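Local coordinates for CurM Sulfotransferase (Moorea producta, PDB 4GBM), which probably transfers a sulfonate group from the donor PAPS to an intermediate of curacin biosynthesis, leaving adenosine-3'-5'-diphosphate, at residues S233-C236 and D237-V241; K108-S112 and Q113-I117; Q202-L205 and N206-Q210. The protein carries 2 engineered substitutions. All blocks are in the same frame, centred on the assembly; numbering follows the deposited sequence. Where two conformers were deposited one is given.

Contact 1. Residues S233-C236 and D237-V241; sequences SQLC and DFLNV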
ATOM      1  N   SER A 233      -1.144  10.514 -15.285  1.00 11.36           N
ATOM      2  CA  SER A 233      -0.439  11.682 -15.814  1.00 12.44           C
ATOM      3  C   SER A 233      -0.272  12.746 -14.728  1.00 11.75           C
ATOM      4  O   SER A 233       0.812  13.315 -14.565  1.00 12.71           O
ATOM      5  CB  SER A 233      -1.161  12.259 -17.034  1.00 13.18           C
ATOM      6  OG  SER A 233      -0.445  13.359 -17.561  1.00 19.11           O
ATOM      7  N   GLN A 234      -1.344  12.992 -13.974  1.00 11.64           N
ATOM      8  CA  GLN A 234      -1.300  13.939 -12.862  1.00 11.81           C
ATOM      9  C   GLN A 234      -0.380  13.454 -11.741  1.00 10.61           C
ATOM     10  O   GLN A 234       0.312  14.261 -11.108  1.00 11.90           O
ATOM     11  CB  GLN A 234      -2.711  14.221 -12.335  1.00 12.91           C
ATOM     12  CG  GLN A 234      -3.570  14.992 -13.336  1.00 16.81           C
ATOM     13  CD  GLN A 234      -4.980  15.284 -12.836  1.00 25.90           C
ATOM     14  OE1 GLN A 234      -5.296  15.080 -11.666  1.00 31.60           O
ATOM     15  NE2 GLN A 234      -5.833  15.768 -13.735  1.00 30.11           N
ATOM     16  N   LEU A 235      -0.371  12.142 -11.500  1.00  9.82           N
ATOM     17  CA  LEU A 235       0.539  11.549 -10.510  1.00  9.39           C
ATOM     18  C   LEU A 235       1.999  11.711 -10.944  1.00  9.84           C
ATOM     19  O   LEU A 235       2.871  12.013 -10.121  1.00 10.63           O
ATOM     20  CB  LEU A 235       0.202  10.070 -10.273  1.00  9.16           C
ATOM     21  CG  LEU A 235       1.131   9.319  -9.309  1.00  9.57           C
ATOM     22  CD1 LEU A 235       1.099   9.965  -7.923  1.00 10.21           C
ATOM     23  CD2 LEU A 235       0.738   7.856  -9.241  1.00  9.39           C
ATOM     24  N   CYS A 236       2.258  11.512 -12.233  1.00 10.79           N
ATOM     25  CA  CYS A 236       3.614  11.686 -12.768  1.00 11.11           C
ATOM     26  C   CYS A 236       4.111  13.113 -12.560  1.00 11.67           C
ATOM     27  O   CYS A 236       5.272  13.321 -12.202  1.00 13.17           O
ATOM     28  CB  CYS A 236       3.682  11.311 -14.251  1.00 11.96           C
ATOM     29  SG  CYS A 236       3.743   9.526 -14.531  1.00 15.25           S
ATOM     30  N   ASP A 237       3.236  14.095 -12.772  1.00 11.31           N
ATOM     31  CA  ASP A 237       3.597  15.497 -12.532  1.00 12.20           C
ATOM     32  C   ASP A 237       3.944  15.723 -11.063  1.00 11.93           C
ATOM     33  O   ASP A 237       4.924  16.405 -10.752  1.00 12.64           O
ATOM     34  CB  ASP A 237       2.485  16.453 -12.976  1.00 12.86           C
ATOM     35  CG  ASP A 237       2.262  16.442 -14.486  1.00 20.56           C
ATOM     36  OD1 ASP A 237       3.183  16.058 -15.238  1.00 23.15           O
ATOM     37  OD2 ASP A 237       1.156  16.829 -14.923  1.00 26.07           O
ATOM     38  N   PHE A 238       3.162  15.121 -10.168  1.00 11.07           N
ATOM     39  CA  PHE A 238       3.418  15.229  -8.731  1.00 10.88           C
ATOM     40  C   PHE A 238       4.769  14.614  -8.340  1.00 11.72           C
ATOM     41  O   PHE A 238       5.528  15.184  -7.533  1.00 12.16           O
ATOM     42  CB  PHE A 238       2.269  14.569  -7.961  1.00 10.87           C
ATOM     43  CG  PHE A 238       2.541  14.377  -6.501  1.00 10.69           C
ATOM     44  CD1 PHE A 238       2.624  15.471  -5.644  1.00 11.58           C
ATOM     45  CD2 PHE A 238       2.698  13.091  -5.982  1.00  9.25           C
ATOM     46  CE1 PHE A 238       2.863  15.284  -4.284  1.00 10.40           C
ATOM     47  CE2 PHE A 238       2.937  12.889  -4.619  1.00 10.09           C
ATOM     48  CZ  PHE A 238       3.026  13.994  -3.773  1.00  9.69           C
ATOM     49  N   LEU A 239       5.072  13.461  -8.928  1.00 10.95           N
ATOM     50  CA  LEU A 239       6.317  12.747  -8.641  1.00 11.64           C
ATOM     51  C   LEU A 239       7.523  13.304  -9.401  1.00 12.75           C
ATOM     52  O   LEU A 239       8.658  12.919  -9.114  1.00 13.60           O
ATOM     53  CB  LEU A 239       6.149  11.250  -8.937  1.00 11.38           C
ATOM     54  CG  LEU A 239       5.085  10.507  -8.122  1.00 10.57           C
ATOM     55  CD1 LEU A 239       4.975   9.056  -8.594  1.00 10.77           C
ATOM     56  CD2 LEU A 239       5.383  10.581  -6.627  1.00 11.79           C
ATOM     57  N   ASN A 240       7.281  14.202 -10.358  1.00 13.37           N
ATOM     58  CA  ASN A 240       8.354  14.776 -11.196  1.00 14.89           C
ATOM     59  C   ASN A 240       9.079  13.727 -12.043  1.00 15.44           C
ATOM     60  O   ASN A 240      10.305  13.771 -12.211  1.00 16.82           O
ATOM     61  CB  ASN A 240       9.354  15.577 -10.350  1.00 17.47           C
ATOM     62  CG  ASN A 240       8.710  16.749  -9.645  1.00 21.76           C
ATOM     63  OD1 ASN A 240       8.029  17.569 -10.265  1.00 27.09           O
ATOM     64  ND2 ASN A 240       8.931  16.843  -8.337  1.00 26.81           N
ATOM     65  N   VAL A 241       8.301  12.784 -12.567  1.00 13.67           N
ATOM     66  CA  VAL A 241       8.795  11.806 -13.529  1.00 13.84           C
ATOM     67  C   VAL A 241       7.986  11.945 -14.819  1.00 14.41           C
ATOM     68  O   VAL A 241       6.833  12.391 -14.790  1.00 14.16           O
ATOM     69  CB  VAL A 241       8.736  10.345 -12.983  1.00 13.16           C
ATOM     70  CG1 VAL A 241       9.591  10.199 -11.729  1.00 14.63           C
ATOM     71  CG2 VAL A 241       7.301   9.899 -12.716  1.00 12.73           C
TER
HETATM   72  O   HOH W   1      -1.132  15.676 -16.488  1.00 30.36           O

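Contact 2. Residues K108-S112 and Q113-I117; sequences KDLES and QNLSI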
ATOM      1  N   LYS A 108      18.842 -13.149   6.366  1.00 16.80           N
ATOM      2  CA  LYS A 108      19.213 -13.757   7.640  1.00 17.00           C
ATOM      3  C   LYS A 108      20.488 -13.140   8.217  1.00 17.60           C
ATOM      4  O   LYS A 108      20.636 -13.042   9.437  1.00 17.62           O
ATOM      5  CB  LYS A 108      19.357 -15.273   7.508  1.00 18.85           C
ATOM      6  CG  LYS A 108      18.028 -15.994   7.359  1.00 21.87           C
ATOM      7  CD  LYS A 108      18.180 -17.491   7.530  1.00 26.67           C
ATOM      8  CE  LYS A 108      16.842 -18.195   7.355  1.00 28.74           C
ATOM      9  NZ  LYS A 108      15.799 -17.651   8.276  1.00 31.19           N
ATOM     10  N   ASP A 109      21.398 -12.717   7.342  1.00 17.03           N
ATOM     11  CA  ASP A 109      22.631 -12.077   7.795  1.00 17.18           C
ATOM     12  C   ASP A 109      22.332 -10.699   8.389  1.00 16.40           C
ATOM     13  O   ASP A 109      22.930 -10.307   9.398  1.00 17.38           O
ATOM     14  CB  ASP A 109      23.641 -11.961   6.657  1.00 17.33           C
ATOM     15  CG  ASP A 109      25.039 -11.674   7.162  1.00 18.93           C
ATOM     16  OD1 ASP A 109      25.743 -12.635   7.530  1.00 21.29           O
ATOM     17  OD2 ASP A 109      25.429 -10.488   7.204  1.00 19.32           O
ATOM     18  N   LEU A 110      21.402  -9.975   7.769  1.00 15.64           N
ATOM     19  CA  LEU A 110      20.984  -8.667   8.271  1.00 15.37           C
ATOM     20  C   LEU A 110      20.311  -8.824   9.629  1.00 16.12           C
ATOM     21  O   LEU A 110      20.492  -7.992  10.515  1.00 16.40           O
ATOM     22  CB  LEU A 110      20.029  -7.973   7.285  1.00 14.05           C
ATOM     23  CG  LEU A 110      20.443  -7.868   5.813  1.00 16.26           C
ATOM     24  CD1 LEU A 110      19.406  -7.066   5.019  1.00 13.95           C
ATOM     25  CD2 LEU A 110      21.852  -7.277   5.646  1.00 15.57           C
ATOM     26  N   GLU A 111      19.540  -9.899   9.779  1.00 16.52           N
ATOM     27  CA  GLU A 111      18.878 -10.216  11.046  1.00 17.19           C
ATOM     28  C   GLU A 111      19.883 -10.608  12.132  1.00 18.53           C
ATOM     29  O   GLU A 111      19.747 -10.195  13.287  1.00 19.74           O
ATOM     30  CB  GLU A 111      17.836 -11.322  10.847  1.00 18.18           C
ATOM     31  CG  GLU A 111      16.674 -10.905   9.934  1.00 17.98           C
ATOM     32  CD  GLU A 111      15.781 -12.065   9.514  1.00 19.90           C
ATOM     33  OE1 GLU A 111      16.246 -13.228   9.541  1.00 22.54           O
ATOM     34  OE2 GLU A 111      14.608 -11.807   9.146  1.00 22.53           O
ATOM     35  N   SER A 112      20.892 -11.393  11.753  1.00 19.11           N
ATOM     36  CA  SER A 112      21.902 -11.850  12.706  0.50 21.07           C
ATOM     37  C   SER A 112      22.735 -10.689  13.251  1.00 20.69           C
ATOM     38  O   SER A 112      23.056 -10.658  14.446  1.00 21.78           O
ATOM     39  CB  SER A 112      22.799 -12.928  12.084  0.50 22.01           C
ATOM     40  OG  SER A 112      23.625 -12.390  11.069  0.50 23.73           O
ATOM     41  N   GLN A 113      23.078  -9.734  12.387  1.00 20.40           N
ATOM     42  CA  GLN A 113      23.815  -8.546  12.829  1.00 20.79           C
ATOM     43  C   GLN A 113      22.881  -7.549  13.515  1.00 20.42           C
ATOM     44  O   GLN A 113      23.328  -6.646  14.230  1.00 22.13           O
ATOM     45  CB  GLN A 113      24.557  -7.876  11.670  1.00 19.33           C
ATOM     46  CG  GLN A 113      25.554  -6.819  12.152  1.00 20.84           C
ATOM     47  CD  GLN A 113      26.343  -6.161  11.042  1.00 17.92           C
ATOM     48  OE1 GLN A 113      26.039  -6.313   9.865  1.00 17.04           O
ATOM     49  NE2 GLN A 113      27.367  -5.411  11.424  1.00 21.05           N
ATOM     50  N   ASN A 114      21.581  -7.742  13.300  1.00 20.05           N
ATOM     51  CA  ASN A 114      20.534  -6.892  13.855  1.00 19.17           C
ATOM     52  C   ASN A 114      20.626  -5.440  13.390  1.00 17.93           C
ATOM     53  O   ASN A 114      20.651  -4.509  14.196  1.00 18.39           O
ATOM     54  CB  ASN A 114      20.448  -6.995  15.382  1.00 21.31           C
ATOM     55  CG  ASN A 114      19.108  -6.521  15.917  1.00 21.49           C
ATOM     56  OD1 ASN A 114      18.128  -6.443  15.175  1.00 21.10           O
ATOM     57  ND2 ASN A 114      19.056  -6.209  17.205  1.00 25.77           N
ATOM     58  N   LEU A 115      20.675  -5.259  12.077  1.00 16.00           N
ATOM     59  CA  LEU A 115      20.681  -3.924  11.501  1.00 15.69           C
ATOM     60  C   LEU A 115      19.405  -3.188  11.876  1.00 14.30           C
ATOM     61  O   LEU A 115      18.355  -3.804  12.071  1.00 13.89           O
ATOM     62  CB  LEU A 115      20.805  -3.995   9.977  1.00 16.69           C
ATOM     63  CG  LEU A 115      22.113  -4.514   9.368  1.00 19.51           C
ATOM     64  CD1 LEU A 115      22.102  -4.169   7.884  1.00 21.34           C
ATOM     65  CD2 LEU A 115      23.363  -3.953  10.046  1.00 25.00           C
ATOM     66  N   SER A 116      19.492  -1.867  11.988  1.00 14.40           N
ATOM     67  CA  SER A 116      18.279  -1.074  12.150  1.00 13.46           C
ATOM     68  C   SER A 116      17.476  -1.086  10.854  1.00 12.23           C
ATOM     69  O   SER A 116      18.023  -1.308   9.770  1.00 11.89           O
ATOM     70  CB  SER A 116      18.615   0.363  12.532  1.00 14.24           C
ATOM     71  OG  SER A 116      19.165   1.067  11.434  1.00 15.87           O
ATOM     72  N   ILE A 117      16.179  -0.827  10.967  1.00 11.92           N
ATOM     73  CA  ILE A 117      15.328  -0.740   9.781  1.00 11.46           C
ATOM     74  C   ILE A 117      15.798   0.399   8.862  1.00 11.90           C
ATOM     75  O   ILE A 117      15.781   0.268   7.635  1.00 12.39           O
ATOM     76  CB  ILE A 117      13.820  -0.658  10.153  1.00 12.53           C
ATOM     77  CG1 ILE A 117      13.161  -2.036  10.014  1.00 13.91           C
ATOM     78  CG2 ILE A 117      13.064   0.278   9.228  1.00 12.08           C
ATOM     79  CD1 ILE A 117      13.795  -3.131  10.829  1.00 17.32           C
TER

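Contact 3. Residues Q202-L205 and N206-Q210; sequences QNIL and NFLSQ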
ATOM      1  N   GLN A 202      -9.196   8.478   8.783  1.00  8.58           N
ATOM      2  CA  GLN A 202      -9.003   9.562   9.741  1.00  9.06           C
ATOM      3  C   GLN A 202      -7.526   9.718  10.132  1.00  8.89           C
ATOM      4  O   GLN A 202      -7.025  10.845  10.231  1.00  9.08           O
ATOM      5  CB  GLN A 202      -9.881   9.392  10.986  1.00  9.45           C
ATOM      6  CG  GLN A 202      -9.950  10.677  11.829  1.00 11.75           C
ATOM      7  CD  GLN A 202     -10.511  11.846  11.040  1.00 17.10           C
ATOM      8  OE1 GLN A 202     -11.647  11.798  10.563  1.00 20.67           O
ATOM      9  NE2 GLN A 202      -9.718  12.900  10.893  1.00 15.41           N
ATOM     10  N   ASN A 203      -6.832   8.598  10.334  1.00  8.73           N
ATOM     11  CA  ASN A 203      -5.406   8.641  10.671  1.00  8.77           C
ATOM     12  C   ASN A 203      -4.591   9.301   9.553  1.00  8.61           C
ATOM     13  O   ASN A 203      -3.710  10.115   9.821  1.00  9.31           O
ATOM     14  CB  ASN A 203      -4.845   7.244  10.963  1.00  8.68           C
ATOM     15  CG  ASN A 203      -5.316   6.665  12.302  1.00 10.68           C
ATOM     16  OD1 ASN A 203      -5.185   5.453  12.532  1.00 14.65           O
ATOM     17  ND2 ASN A 203      -5.859   7.504  13.173  1.00  9.49           N
ATOM     18  N   ILE A 204      -4.890   8.952   8.303  1.00  8.38           N
ATOM     19  CA  ILE A 204      -4.194   9.567   7.166  1.00  8.21           C
ATOM     20  C   ILE A 204      -4.494  11.062   7.080  1.00  8.47           C
ATOM     21  O   ILE A 204      -3.583  11.879   6.922  1.00  8.63           O
ATOM     22  CB  ILE A 204      -4.536   8.889   5.834  1.00  7.90           C
ATOM     23  CG1 ILE A 204      -4.054   7.437   5.840  1.00  8.00           C
ATOM     24  CG2 ILE A 204      -3.840   9.632   4.685  1.00  7.89           C
ATOM     25  CD1 ILE A 204      -4.697   6.569   4.768  1.00  7.53           C
ATOM     26  N   LEU A 205      -5.772  11.420   7.192  1.00  8.94           N
ATOM     27  CA  LEU A 205      -6.168  12.827   7.176  1.00  8.92           C
ATOM     28  C   LEU A 205      -5.443  13.628   8.251  1.00  9.72           C
ATOM     29  O   LEU A 205      -4.916  14.719   7.971  1.00 10.51           O
ATOM     30  CB  LEU A 205      -7.687  12.959   7.333  1.00  9.07           C
ATOM     31  CG  LEU A 205      -8.486  12.490   6.112  1.00 10.94           C
ATOM     32  CD1 LEU A 205      -9.948  12.242   6.476  1.00 12.37           C
ATOM     33  CD2 LEU A 205      -8.368  13.519   4.998  1.00 11.78           C
ATOM     34  N   ASN A 206      -5.412  13.092   9.471  1.00  9.36           N
ATOM     35  CA  ASN A 206      -4.717  13.748  10.582  1.00  9.76           C
ATOM     36  C   ASN A 206      -3.224  13.920  10.314  1.00 10.40           C
ATOM     37  O   ASN A 206      -2.662  14.986  10.559  1.00 12.13           O
ATOM     38  CB  ASN A 206      -4.930  12.976  11.889  1.00  9.88           C
ATOM     39  CG  ASN A 206      -6.358  13.070  12.410  1.00 11.95           C
ATOM     40  OD1 ASN A 206      -7.159  13.873  11.934  1.00 15.54           O
ATOM     41  ND2 ASN A 206      -6.682  12.235  13.391  1.00 13.10           N
ATOM     42  N   PHE A 207      -2.592  12.859   9.822  1.00  9.43           N
ATOM     43  CA  PHE A 207      -1.165  12.865   9.528  1.00  9.47           C
ATOM     44  C   PHE A 207      -0.819  13.873   8.426  1.00  9.54           C
ATOM     45  O   PHE A 207       0.080  14.709   8.582  1.00 10.42           O
ATOM     46  CB  PHE A 207      -0.745  11.442   9.145  1.00  9.10           C
ATOM     47  CG  PHE A 207       0.636  11.327   8.583  1.00  9.12           C
ATOM     48  CD1 PHE A 207       1.758  11.485   9.399  1.00  9.49           C
ATOM     49  CD2 PHE A 207       0.815  11.007   7.243  1.00 10.35           C
ATOM     50  CE1 PHE A 207       3.044  11.360   8.882  1.00 11.05           C
ATOM     51  CE2 PHE A 207       2.099  10.879   6.709  1.00 10.62           C
ATOM     52  CZ  PHE A 207       3.217  11.054   7.534  1.00 10.74           C
ATOM     53  N   LEU A 208      -1.566  13.813   7.331  1.00  9.27           N
ATOM     54  CA  LEU A 208      -1.282  14.670   6.187  1.00  9.62           C
ATOM     55  C   LEU A 208      -1.598  16.137   6.443  1.00 10.16           C
ATOM     56  O   LEU A 208      -1.010  17.019   5.802  1.00 10.46           O
ATOM     57  CB  LEU A 208      -2.004  14.164   4.937  1.00  9.02           C
ATOM     58  CG  LEU A 208      -1.531  12.812   4.391  1.00  9.88           C
ATOM     59  CD1 LEU A 208      -2.330  12.469   3.156  1.00 11.56           C
ATOM     60  CD2 LEU A 208      -0.036  12.809   4.069  1.00 11.53           C
ATOM     61  N   SER A 209      -2.500  16.408   7.386  1.00 10.75           N
ATOM     62  CA  SER A 209      -2.861  17.789   7.704  1.00 11.46           C
ATOM     63  C   SER A 209      -1.663  18.586   8.222  1.00 11.30           C
ATOM     64  O   SER A 209      -1.643  19.816   8.129  1.00 11.62           O
ATOM     65  CB  SER A 209      -4.016  17.845   8.708  1.00 12.56           C
ATOM     66  OG  SER A 209      -3.582  17.533  10.019  1.00 15.32           O
ATOM     67  N   GLN A 210      -0.668  17.874   8.749  1.00 10.92           N
ATOM     68  CA  GLN A 210       0.540  18.489   9.309  1.00 11.40           C
ATOM     69  C   GLN A 210       1.671  18.660   8.293  1.00 11.82           C
ATOM     70  O   GLN A 210       2.688  19.281   8.602  1.00 13.37           O
ATOM     71  CB  GLN A 210       1.063  17.655  10.484  1.00 12.87           C
ATOM     72  CG  GLN A 210       0.090  17.496  11.636  1.00 13.68           C
ATOM     73  CD  GLN A 210       0.783  17.144  12.943  1.00 17.23           C
ATOM     74  OE1 GLN A 210       2.011  17.230  13.062  1.00 20.86           O
ATOM     75  NE2 GLN A 210      -0.007  16.766  13.937  1.00 19.18           N
TER

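Contact 1. Residues S233-C236 and D237-V241
Cys236 and Val241 meet where helix 228-239 runs out: the amide N of Val241 turns back to give a hydrogen bond of 3.1 Å to Cys236 O, and Val241 CG2 comes to rest against Cys236 SG. Upstream the carbonyls are paid for in ordinary helical fashion. Ser233 O receives Asp237 N, Gln234 O receives Phe238 N, and Leu235 O takes Leu239 N at 2.9 Å. The side chains of the first pair are joined as well, through a water that lies 2.6 Å from Ser233 OG and donates to Asp237 OD2 at 3.0 Å. On the inner side of the helix the partners are carbon. With CG turned opposite the backbone N (chi1 177°), the Leu235 side chain lies forward along the helix, where CD1 meets Phe238 CD2 obliquely at 4.0 Å, while its CG packs on Leu239 CD1 at 3.9 Å. This side faces the central sheet: Leu235 also rests on Ile160 and Ile219, and the Phe238 ring stacks with His217. Beyond Leu239 the chain swings out through Asn240, which has positive phi (62°) and whose N gives a weak bond of 3.3 Å to Asp237 O. Together, the bond that spans five residues, from Val241 N to Cys236 O, and the weak one spanning three, from Asn240 N, with Asn240 as the C-prime residue, are the signature of a Schellman motif.

Contact 2. Residues K108-S112 and Q113-I117
Leu110 and Leu115 meet across a helix C-terminus at the protein surface, in a Schellman motif that ends helix 100-113 and leads the chain into helix 117-128. The motif is defined by two backbone bonds around Asn114, the C-prime residue, whose phi is positive (61°). Leu115 N reaches back to Leu110 O at 3.2 Å in a nearly straight bond (N-H...O 167°), and Asn114 N makes a weak, bent one of 3.1 Å to Glu111 O. As the chain reverses, the two leucines are brought together: Leu110 CD2 touches Leu115 CD1 at 3.8 Å, the side chains crossing at a slant. This is the apolar contact that often accompanies a Schellman ending, made between the residues joined by the backbone bond spanning five positions. Both leucines then pack on Met123 of helix 117-128, so the pair lies between the ending helix and the one that follows. The turn is also tied to helix 72-78. Asn114 OD1 accepts a hydrogen bond from Lys73 N, and Lys73 NZ bonds to Glu111 O, giving that carbonyl a second partner besides the weak bond from Asn114. Downstream, Ser116 occupies the N-cap position of helix 117-128, with only a short link separating the two helices. One turn back, Gln113 N gives Asp109 O the usual helical bond, 3.0 Å long. Ser112 has two conformers, so a second bond to this carbonyl may hold only part of the time: in the conformer described here chi1 is 69°, which brings OG to the carbonyl three residues earlier, where it donates to Asp109 O at 2.8 Å from the same face of the carbonyl plane as Gln113 N.

Contact 3. Residues Q202-L205 and N206-Q210
Asn206 is held to Gln202, one turn earlier, by main chain and side chain alike. Its N donates to Gln202 O at 2.9 Å, and its OD1 accepts from Gln202 NE2, also at 2.9 Å. Gln202 reaches there by bending at chi2 (59°), which turns its amide forward along the helix toward Asn206. The two amide planes are 43° apart: OD1 lies in the plane of the Gln202 amide, whereas NE2 stands above the Asn206 carbonyl plane, away from the lone-pair direction. An alanine in place of Gln202 would keep the backbone bond but is likely to leave Asn206 OD1 without this donor and its amide freer to turn. Next, Phe207 N bonds to Asn203 O at 3.0 Å. The ring leads away from the preceding turn to meet Tyr159 of strand 158-163 edge-to-face, and also packs on Leu38 of strand 35-39 and Leu147 of helix 144-153. In this alpha/beta fold, related to the P-loop NTPases, helix 189-208 packs against the parallel sheet through its inner residues. Leu208 is another of these: its N donates to Ile204 O at 2.8 Å, and its CD1 lies beside Ile204 CG2 at 3.6 Å, the two side chains pointing the same way and both touching Tyr161. Leu208 O in turn receives Gln216 NE2. Ser209 N still bonds to Leu205 O at 3.0 Å, though at a more bent N-H...O angle of 137°, while its hydroxyl folds back to donate to Asn206 O at 2.8 Å. Gln210 N closes a shorter turn onto Phe207 O.

In the fold
The three contacts follow one another along the chain in the order 2, 3, 1, each at or near the C-terminal end of a different helix: 100-113, 189-208 and 228-239. Contacts 1 and 3 both pack on the central parallel sheet and share strand 158-163, with centres about 22 Å apart and nearest atoms about 9 Å apart. Contact 2 is peripheral, its centre about 35 Å from contact 1 and 32 Å from contact 3, joining helices 72-78, 100-113 and 117-128. Contact 3 lies near the nucleotide site, the Ile204 side chain being about 11 Å from the bound adenosine-3'-5'-diphosphate, while contacts 1 and 2 show one Schellman ending in two settings.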